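Local atomic coordinates of oxysterol-binding protein homolog 3 (Saccharomyces cerevisiae, PDB entry 4IC4), a protein that transfers lipids between membranes without vesicles in a phosphoinositide-coupled way, carrying them in a hydrophobic pocket, and takes part in sterol homeostasis. Residues P42-F47 with A60-S65; A37-P41 with T115-P119; S226-K230 with P254-R260. All blocks are in the same frame, centred on the assembly; numbering follows the deposited sequence.

Contact 1: P42-F47 with A60-S65; sequences PSLLSF and AMPVTS
The thioether of M61 lies over one face of the F47 ring. Its SD stands 4.0 Å from the centroid of that ring and 27° off the normal, displaced toward the CG end, where F47 CG is 3.6 Å from M61 SD. Bends at chi2 and chi3 (-75° and -96°) set SD over the ring and turn the methyl CE aside to the branch of L44, with L44 CD1 3.6 Å from M61 CE. The methionine and phenylalanine chains run past one another, head against tail, in a Met-aromatic contact. P62 meets the far end of the phenyl group obliquely, its CG 3.8 Å from F47 CZ. Beyond the ring, P42 leans on the 3-10 turn at residues 63-65 and brings its CD within 3.1 Å of T64 O. No hydrogen bond crosses the contact. With an alanine at F47, the M61 sulfur would probably lose its aromatic partner and a gap would open beside P62. The M61 side chain also rests on K118. Through F47 and L44 on M61, the start of helix 44-50 backs the loop whose A60 and M61 belong to the phosphatidylinositol 4-phosphate site of the OSBP-related domain.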
loop_
_atom_site.group_PDB
_atom_site.type_symbol
_atom_site.label_atom_id
_atom_site.label_comp_id
_atom_site.label_asym_id
_atom_site.label_seq_id
_atom_site.Cartn_x
_atom_site.Cartn_y
_atom_site.Cartn_z
ATOM N N PRO A 42 19.282 -9.817 -2.516
ATOM C CA PRO A 42 20.486 -9.056 -2.852
ATOM C C PRO A 42 20.567 -7.820 -1.955
ATOM O O PRO A 42 19.613 -7.498 -1.244
ATOM C CB PRO A 42 20.278 -8.710 -4.324
ATOM C CG PRO A 42 18.792 -8.621 -4.444
ATOM C CD PRO A 42 18.318 -9.801 -3.631
ATOM N N SER A 43 21.710 -7.142 -1.980
ATOM C CA SER A 43 21.922 -5.948 -1.169
ATOM C C SER A 43 21.554 -4.674 -1.921
ATOM O O SER A 43 22.074 -4.409 -3.004
ATOM C CB SER A 43 23.384 -5.864 -0.728
ATOM O OG SER A 43 23.664 -4.599 -0.154
ATOM N N LEU A 44 20.664 -3.881 -1.331
ATOM C CA LEU A 44 20.235 -2.633 -1.952
ATOM C C LEU A 44 21.407 -1.669 -2.108
ATOM O O LEU A 44 21.593 -1.069 -3.167
ATOM C CB LEU A 44 19.135 -1.974 -1.112
ATOM C CG LEU A 44 18.632 -0.611 -1.598
ATOM C CD1 LEU A 44 18.133 -0.721 -3.033
ATOM C CD2 LEU A 44 17.522 -0.122 -0.680
ATOM N N LEU A 45 22.200 -1.530 -1.050
ATOM C CA LEU A 45 23.351 -0.635 -1.064
ATOM C C LEU A 45 24.281 -0.904 -2.245
ATOM O O LEU A 45 24.881 0.018 -2.798
ATOM C CB LEU A 45 24.135 -0.770 0.244
ATOM C CG LEU A 45 25.311 0.194 0.428
ATOM C CD1 LEU A 45 24.806 1.628 0.395
ATOM C CD2 LEU A 45 26.005 -0.093 1.747
ATOM N N SER A 46 24.404 -2.171 -2.627
ATOM C CA SER A 46 25.263 -2.544 -3.744
ATOM C C SER A 46 24.847 -1.803 -5.011
ATOM O O SER A 46 25.691 -1.375 -5.800
ATOM C CB SER A 46 25.195 -4.053 -3.983
ATOM O OG SER A 46 25.993 -4.431 -5.091
ATOM N N PHE A 47 23.540 -1.647 -5.195
ATOM C CA PHE A 47 23.014 -0.963 -6.369
ATOM C C PHE A 47 23.021 0.552 -6.231
ATOM O O PHE A 47 23.064 1.270 -7.230
ATOM C CB PHE A 47 21.598 -1.457 -6.671
ATOM C CG PHE A 47 21.567 -2.791 -7.352
ATOM C CD1 PHE A 47 21.964 -2.912 -8.681
ATOM C CD2 PHE A 47 21.182 -3.934 -6.661
ATOM C CE1 PHE A 47 21.984 -4.152 -9.311
ATOM C CE2 PHE A 47 21.198 -5.180 -7.282
ATOM C CZ PHE A 47 21.602 -5.288 -8.610
ATOM N N ALA A 60 17.651 -0.351 -12.833
ATOM C CA ALA A 60 17.434 -1.707 -13.323
ATOM C C ALA A 60 17.865 -2.670 -12.224
ATOM O O ALA A 60 19.056 -2.863 -11.983
ATOM C CB ALA A 60 18.249 -1.948 -14.586
ATOM N N MET A 61 16.885 -3.267 -11.555
ATOM C CA MET A 61 17.158 -4.195 -10.470
ATOM C C MET A 61 16.837 -5.625 -10.871
ATOM O O MET A 61 15.894 -5.873 -11.621
ATOM C CB MET A 61 16.316 -3.826 -9.246
ATOM C CG MET A 61 16.509 -2.406 -8.750
ATOM S SD MET A 61 18.057 -2.187 -7.866
ATOM C CE MET A 61 17.492 -2.373 -6.173
ATOM N N PRO A 62 17.623 -6.591 -10.378
ATOM C CA PRO A 62 17.348 -7.984 -10.728
ATOM C C PRO A 62 16.025 -8.359 -10.073
ATOM O O PRO A 62 15.645 -7.775 -9.055
ATOM C CB PRO A 62 18.536 -8.728 -10.123
ATOM C CG PRO A 62 18.857 -7.906 -8.919
ATOM C CD PRO A 62 18.761 -6.495 -9.450
ATOM N N VAL A 63 15.322 -9.323 -10.652
ATOM C CA VAL A 63 14.035 -9.739 -10.107
ATOM C C VAL A 63 14.166 -10.276 -8.678
ATOM O O VAL A 63 13.196 -10.303 -7.922
ATOM C CB VAL A 63 13.375 -10.812 -11.008
ATOM C CG1 VAL A 63 14.124 -12.130 -10.895
ATOM C CG2 VAL A 63 11.915 -10.978 -10.632
ATOM N N THR A 64 15.374 -10.689 -8.302
ATOM C CA THR A 64 15.607 -11.219 -6.963
ATOM C C THR A 64 15.537 -10.136 -5.887
ATOM O O THR A 64 15.469 -10.442 -4.693
ATOM C CB THR A 64 16.969 -11.927 -6.884
ATOM O OG1 THR A 64 17.983 -11.060 -7.402
ATOM C CG2 THR A 64 16.938 -13.224 -7.682
ATOM N N SER A 65 15.555 -8.873 -6.309
ATOM C CA SER A 65 15.463 -7.749 -5.379
ATOM C C SER A 65 13.999 -7.467 -5.054
ATOM O O SER A 65 13.694 -6.619 -4.217
ATOM C CB SER A 65 16.072 -6.487 -5.992
ATOM O OG SER A 65 17.452 -6.650 -6.274
#

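Contact 2: A37-P41 with T115-P119; sequences AAASP and TLRKP
The guanidinium group of R117 is met by P41 over one face and by the backbone carbonyl of A39 at its edge. P41 CG stands above the plane, offset toward the rim, and approaches both the central carbon CZ and the terminal nitrogen NH2, at distances that are doubtfully short. A37 comes in obliquely from the other side of the plane, with its CB 3.7 Å from R117 NH2. That nitrogen is therefore approached from three directions, by a proline methylene, an alanine methyl and a carbonyl oxygen.

The polar element is the hydrogen bond from R117 NH2 to A39 O. At 2.8 Å it is short, but its angle of 122° at the hydrogen makes it bent and weak, although the oxygen lies near the guanidinium plane. The arginine reaches this position by a bend early in its chain, at chi2 (109°), after which it runs extended and lies obliquely across the proline ring. L116, the preceding residue, adds an apolar margin, its CD1 4.1 Å from P41 CG.

The contact is thus one buried arginine from the loop leading into strand 118-120, wedged into the curve of residues 37-41, an irregular segment near the start of the construct. Y296 touches both R117 and A37, and A37 is also bound through its backbone to K294, which ties the segment to a later part of the chain. Beyond R117 the strand begins: the backbone of K118 is hydrogen-bonded to that of E67, and P119 packs on I71 and L74 of helix 71-76. Residues 37-41 therefore lie against the entry to strand 118-120, just ahead of helix 44-50.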
loop_
_atom_site.group_PDB
_atom_site.type_symbol
_atom_site.label_atom_id
_atom_site.label_comp_id
_atom_site.label_asym_id
_atom_site.label_seq_id
_atom_site.Cartn_x
_atom_site.Cartn_y
_atom_site.Cartn_z
ATOM N N ALA A 37 10.443 -18.116 -0.569
ATOM C CA ALA A 37 11.260 -17.351 -1.506
ATOM C C ALA A 37 12.219 -18.329 -2.180
ATOM O O ALA A 37 12.780 -19.199 -1.521
ATOM C CB ALA A 37 12.035 -16.274 -0.764
ATOM N N ALA A 38 12.399 -18.186 -3.489
ATOM C CA ALA A 38 13.277 -19.083 -4.234
ATOM C C ALA A 38 14.711 -18.578 -4.399
ATOM O O ALA A 38 15.550 -19.281 -4.961
ATOM C CB ALA A 38 12.674 -19.370 -5.600
ATOM N N ALA A 39 14.994 -17.373 -3.915
ATOM C CA ALA A 39 16.341 -16.817 -4.030
ATOM C C ALA A 39 16.734 -15.977 -2.820
ATOM O O ALA A 39 15.876 -15.466 -2.100
ATOM C CB ALA A 39 16.451 -15.977 -5.299
ATOM N N SER A 40 18.038 -15.839 -2.594
ATOM C CA SER A 40 18.533 -15.045 -1.474
ATOM C C SER A 40 18.412 -13.565 -1.836
ATOM O O SER A 40 18.568 -13.187 -2.996
ATOM C CB SER A 40 19.992 -15.394 -1.164
ATOM O OG SER A 40 20.846 -15.046 -2.240
ATOM N N PRO A 41 18.136 -12.712 -0.842
ATOM C CA PRO A 41 17.980 -11.264 -1.023
ATOM C C PRO A 41 19.251 -10.490 -1.356
ATOM O O PRO A 41 20.204 -10.486 -0.579
ATOM C CB PRO A 41 17.398 -10.802 0.317
ATOM C CG PRO A 41 16.836 -12.053 0.935
ATOM C CD PRO A 41 17.844 -13.089 0.550
ATOM N N THR A 115 11.422 -5.981 4.903
ATOM C CA THR A 115 12.201 -4.836 4.443
ATOM C C THR A 115 13.374 -5.188 3.519
ATOM O O THR A 115 14.053 -4.293 3.016
ATOM C CB THR A 115 12.757 -4.022 5.636
ATOM O OG1 THR A 115 13.758 -4.789 6.313
ATOM C CG2 THR A 115 11.639 -3.676 6.618
ATOM N N LEU A 116 13.593 -6.479 3.283
ATOM C CA LEU A 116 14.700 -6.940 2.441
ATOM C C LEU A 116 14.481 -6.764 0.937
ATOM O O LEU A 116 15.439 -6.545 0.193
ATOM C CB LEU A 116 15.003 -8.410 2.736
ATOM C CG LEU A 116 15.512 -8.729 4.144
ATOM C CD1 LEU A 116 15.481 -10.226 4.369
ATOM C CD2 LEU A 116 16.924 -8.190 4.309
ATOM N N ARG A 117 13.232 -6.866 0.490
ATOM C CA ARG A 117 12.911 -6.721 -0.932
ATOM C C ARG A 117 11.845 -5.654 -1.168
ATOM O O ARG A 117 11.227 -5.163 -0.223
ATOM C CB ARG A 117 12.421 -8.049 -1.514
ATOM C CG ARG A 117 13.471 -9.146 -1.632
ATOM C CD ARG A 117 13.211 -10.228 -0.612
ATOM N NE ARG A 117 13.932 -11.464 -0.892
ATOM C CZ ARG A 117 13.912 -12.525 -0.093
ATOM N NH1 ARG A 117 13.209 -12.494 1.034
ATOM N NH2 ARG A 117 14.592 -13.616 -0.418
ATOM N N LYS A 118 11.631 -5.306 -2.436
ATOM C CA LYS A 118 10.645 -4.295 -2.814
ATOM C C LYS A 118 9.664 -4.858 -3.844
ATOM O O LYS A 118 9.970 -5.818 -4.543
ATOM C CB LYS A 118 11.345 -3.074 -3.416
ATOM C CG LYS A 118 11.954 -3.322 -4.788
ATOM C CD LYS A 118 12.649 -2.079 -5.323
ATOM C CE LYS A 118 13.218 -2.323 -6.712
ATOM N NZ LYS A 118 12.149 -2.692 -7.686
ATOM N N PRO A 119 8.462 -4.271 -3.939
ATOM C CA PRO A 119 7.488 -4.769 -4.915
ATOM C C PRO A 119 7.913 -4.447 -6.344
ATOM O O PRO A 119 8.767 -3.593 -6.571
ATOM C CB PRO A 119 6.206 -4.020 -4.545
ATOM C CG PRO A 119 6.387 -3.710 -3.085
ATOM C CD PRO A 119 7.841 -3.307 -3.016
#

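Contact 3: S226-K230 with P254-R260; sequences SKGDK and PPPSSNR
D229 and R260 both carry CG anti to the carbonyl carbon, beside the backbone N, and a bend at chi3 (-71°) folds the arginine round to present NE and NH2 to the carboxylate. The result is a side-on, bidentate salt bridge between two loops, each linking antiparallel strands of the beta barrel: residues 226-230 between strands 214-225 and 230-235, and residues 254-260 between strands 247-253 and 263-268. R260 NE donates to D229 OD1 at 2.9 Å along a nearly straight path (171°), while R260 NH2 reaches D229 OD2 at 2.7 Å along a more bent one. Both oxygens are met on their syn sides, yet the carboxylate and guanidinium planes are turned 53° apart, so the pair is twisted and not coplanar.

The guanidinium is sandwiched, with K227 CE over one face and S258 CB over the opposite one. This brings K227 NZ to 3.9 Å from R260 NH1, a proximity of like charges that the D229 carboxylate is likely to ease. S258 closes a type II turn that starts at P255.

The prolines also border the carboxylate: P254 CB and P255 CD lie 3.4 and 3.2 Å from D229 OD1. On the neighbouring backbone, the carbonyl oxygen K227 O sits 3.4 Å from P255 CG.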
loop_
_atom_site.group_PDB
_atom_site.type_symbol
_atom_site.label_atom_id
_atom_site.label_comp_id
_atom_site.label_asym_id
_atom_site.label_seq_id
_atom_site.Cartn_x
_atom_site.Cartn_y
_atom_site.Cartn_z
ATOM N N SER A 226 -13.112 17.077 8.846
ATOM C CA SER A 226 -13.801 18.248 8.326
ATOM C C SER A 226 -14.601 18.932 9.435
ATOM O O SER A 226 -15.070 20.057 9.264
ATOM C CB SER A 226 -14.737 17.850 7.179
ATOM O OG SER A 226 -15.661 16.851 7.582
ATOM N N LYS A 227 -14.751 18.255 10.571
ATOM C CA LYS A 227 -15.495 18.827 11.687
ATOM C C LYS A 227 -14.597 19.562 12.679
ATOM O O LYS A 227 -15.064 20.039 13.714
ATOM C CB LYS A 227 -16.303 17.738 12.403
ATOM C CG LYS A 227 -17.237 16.973 11.466
ATOM C CD LYS A 227 -18.566 16.613 12.116
ATOM C CE LYS A 227 -18.384 15.749 13.350
ATOM N NZ LYS A 227 -19.697 15.371 13.950
ATOM N N GLY A 228 -13.308 19.653 12.361
ATOM C CA GLY A 228 -12.381 20.364 13.227
ATOM C C GLY A 228 -11.450 19.521 14.076
ATOM O O GLY A 228 -10.380 19.986 14.469
ATOM N N ASP A 229 -11.846 18.287 14.366
ATOM C CA ASP A 229 -11.022 17.399 15.178
ATOM C C ASP A 229 -9.661 17.165 14.533
ATOM O O ASP A 229 -9.530 17.162 13.311
ATOM C CB ASP A 229 -11.723 16.050 15.359
ATOM C CG ASP A 229 -13.065 16.178 16.046
ATOM O OD1 ASP A 229 -13.109 16.138 17.295
ATOM O OD2 ASP A 229 -14.075 16.328 15.332
ATOM N N LYS A 230 -8.646 16.973 15.365
ATOM C CA LYS A 230 -7.307 16.708 14.868
ATOM C C LYS A 230 -6.653 15.650 15.738
ATOM O O LYS A 230 -6.867 15.604 16.949
ATOM C CB LYS A 230 -6.453 17.979 14.883
ATOM C CG LYS A 230 -6.249 18.580 16.262
ATOM C CD LYS A 230 -5.213 19.696 16.234
ATOM C CE LYS A 230 -3.832 19.157 15.899
ATOM N NZ LYS A 230 -3.392 18.124 16.882
ATOM N N PRO A 254 -10.235 17.549 20.050
ATOM C CA PRO A 254 -11.519 17.932 19.461
ATOM C C PRO A 254 -11.625 19.451 19.388
ATOM O O PRO A 254 -10.992 20.160 20.170
ATOM C CB PRO A 254 -12.530 17.326 20.427
ATOM C CG PRO A 254 -11.831 17.466 21.743
ATOM C CD PRO A 254 -10.421 17.021 21.414
ATOM N N PRO A 255 -12.416 19.972 18.440
ATOM C CA PRO A 255 -12.555 21.425 18.325
ATOM C C PRO A 255 -13.362 21.995 19.485
ATOM O O PRO A 255 -14.147 21.285 20.116
ATOM C CB PRO A 255 -13.264 21.592 16.987
ATOM C CG PRO A 255 -14.151 20.391 16.943
ATOM C CD PRO A 255 -13.232 19.285 17.424
ATOM N N PRO A 256 -13.170 23.286 19.792
ATOM C CA PRO A 256 -13.915 23.900 20.892
ATOM C C PRO A 256 -15.399 23.975 20.548
ATOM O O PRO A 256 -15.768 23.983 19.372
ATOM C CB PRO A 256 -13.273 25.277 21.009
ATOM C CG PRO A 256 -12.901 25.584 19.588
ATOM C CD PRO A 256 -12.301 24.273 19.129
ATOM N N SER A 257 -16.243 24.018 21.574
ATOM C CA SER A 257 -17.688 24.097 21.391
ATOM C C SER A 257 -18.294 22.761 20.968
ATOM O O SER A 257 -19.461 22.698 20.580
ATOM C CB SER A 257 -18.035 25.170 20.355
ATOM O OG SER A 257 -17.461 26.418 20.706
ATOM N N SER A 258 -17.499 21.697 21.038
ATOM C CA SER A 258 -17.978 20.369 20.675
ATOM C C SER A 258 -18.142 19.541 21.943
ATOM O O SER A 258 -17.521 19.833 22.966
ATOM C CB SER A 258 -16.990 19.677 19.730
ATOM O OG SER A 258 -15.772 19.378 20.390
ATOM N N ASN A 259 -18.978 18.510 21.876
ATOM C CA ASN A 259 -19.212 17.651 23.030
ATOM C C ASN A 259 -18.121 16.595 23.180
ATOM O O ASN A 259 -18.055 15.900 24.193
ATOM C CB ASN A 259 -20.580 16.971 22.918
ATOM C CG ASN A 259 -20.715 16.125 21.666
ATOM O OD1 ASN A 259 -21.746 15.489 21.444
ATOM N ND2 ASN A 259 -19.675 16.111 20.840
ATOM N N ARG A 260 -17.266 16.480 22.168
ATOM C CA ARG A 260 -16.176 15.511 22.197
ATOM C C ARG A 260 -15.042 16.043 23.069
ATOM O O ARG A 260 -14.771 17.243 23.081
ATOM C CB ARG A 260 -15.683 15.235 20.773
ATOM C CG ARG A 260 -16.758 14.642 19.867
ATOM C CD ARG A 260 -16.211 14.261 18.498
ATOM N NE ARG A 260 -15.887 15.422 17.673
ATOM C CZ ARG A 260 -16.789 16.266 17.177
ATOM N NH1 ARG A 260 -18.079 16.083 17.422
ATOM N NH2 ARG A 260 -16.399 17.290 16.430
#

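In the fold
Contacts 1 and 2 form one continuous patch, with centres 9 Å apart, in which residues 37-41 lie against 115-119 and the following 42-47 against 60-65. They meet directly: S65 O and K118 N, 3.0 Å apart, are probably hydrogen-bonded, and T64 CG2 packs 3.7 Å from A39 CB. The phosphatidylinositol 4-phosphate site draws on A60 and M61 from contact 1 and on K118, in the second segment of contact 2; M61 CG lies 3.9 Å from K118 CE. Contact 3 stands on the opposite side of the chain's centre, about 48 Å between centres from contact 1 and 45 Å from contact 2. It joins strand-connecting loops of the barrel, away from the lipid headgroup site.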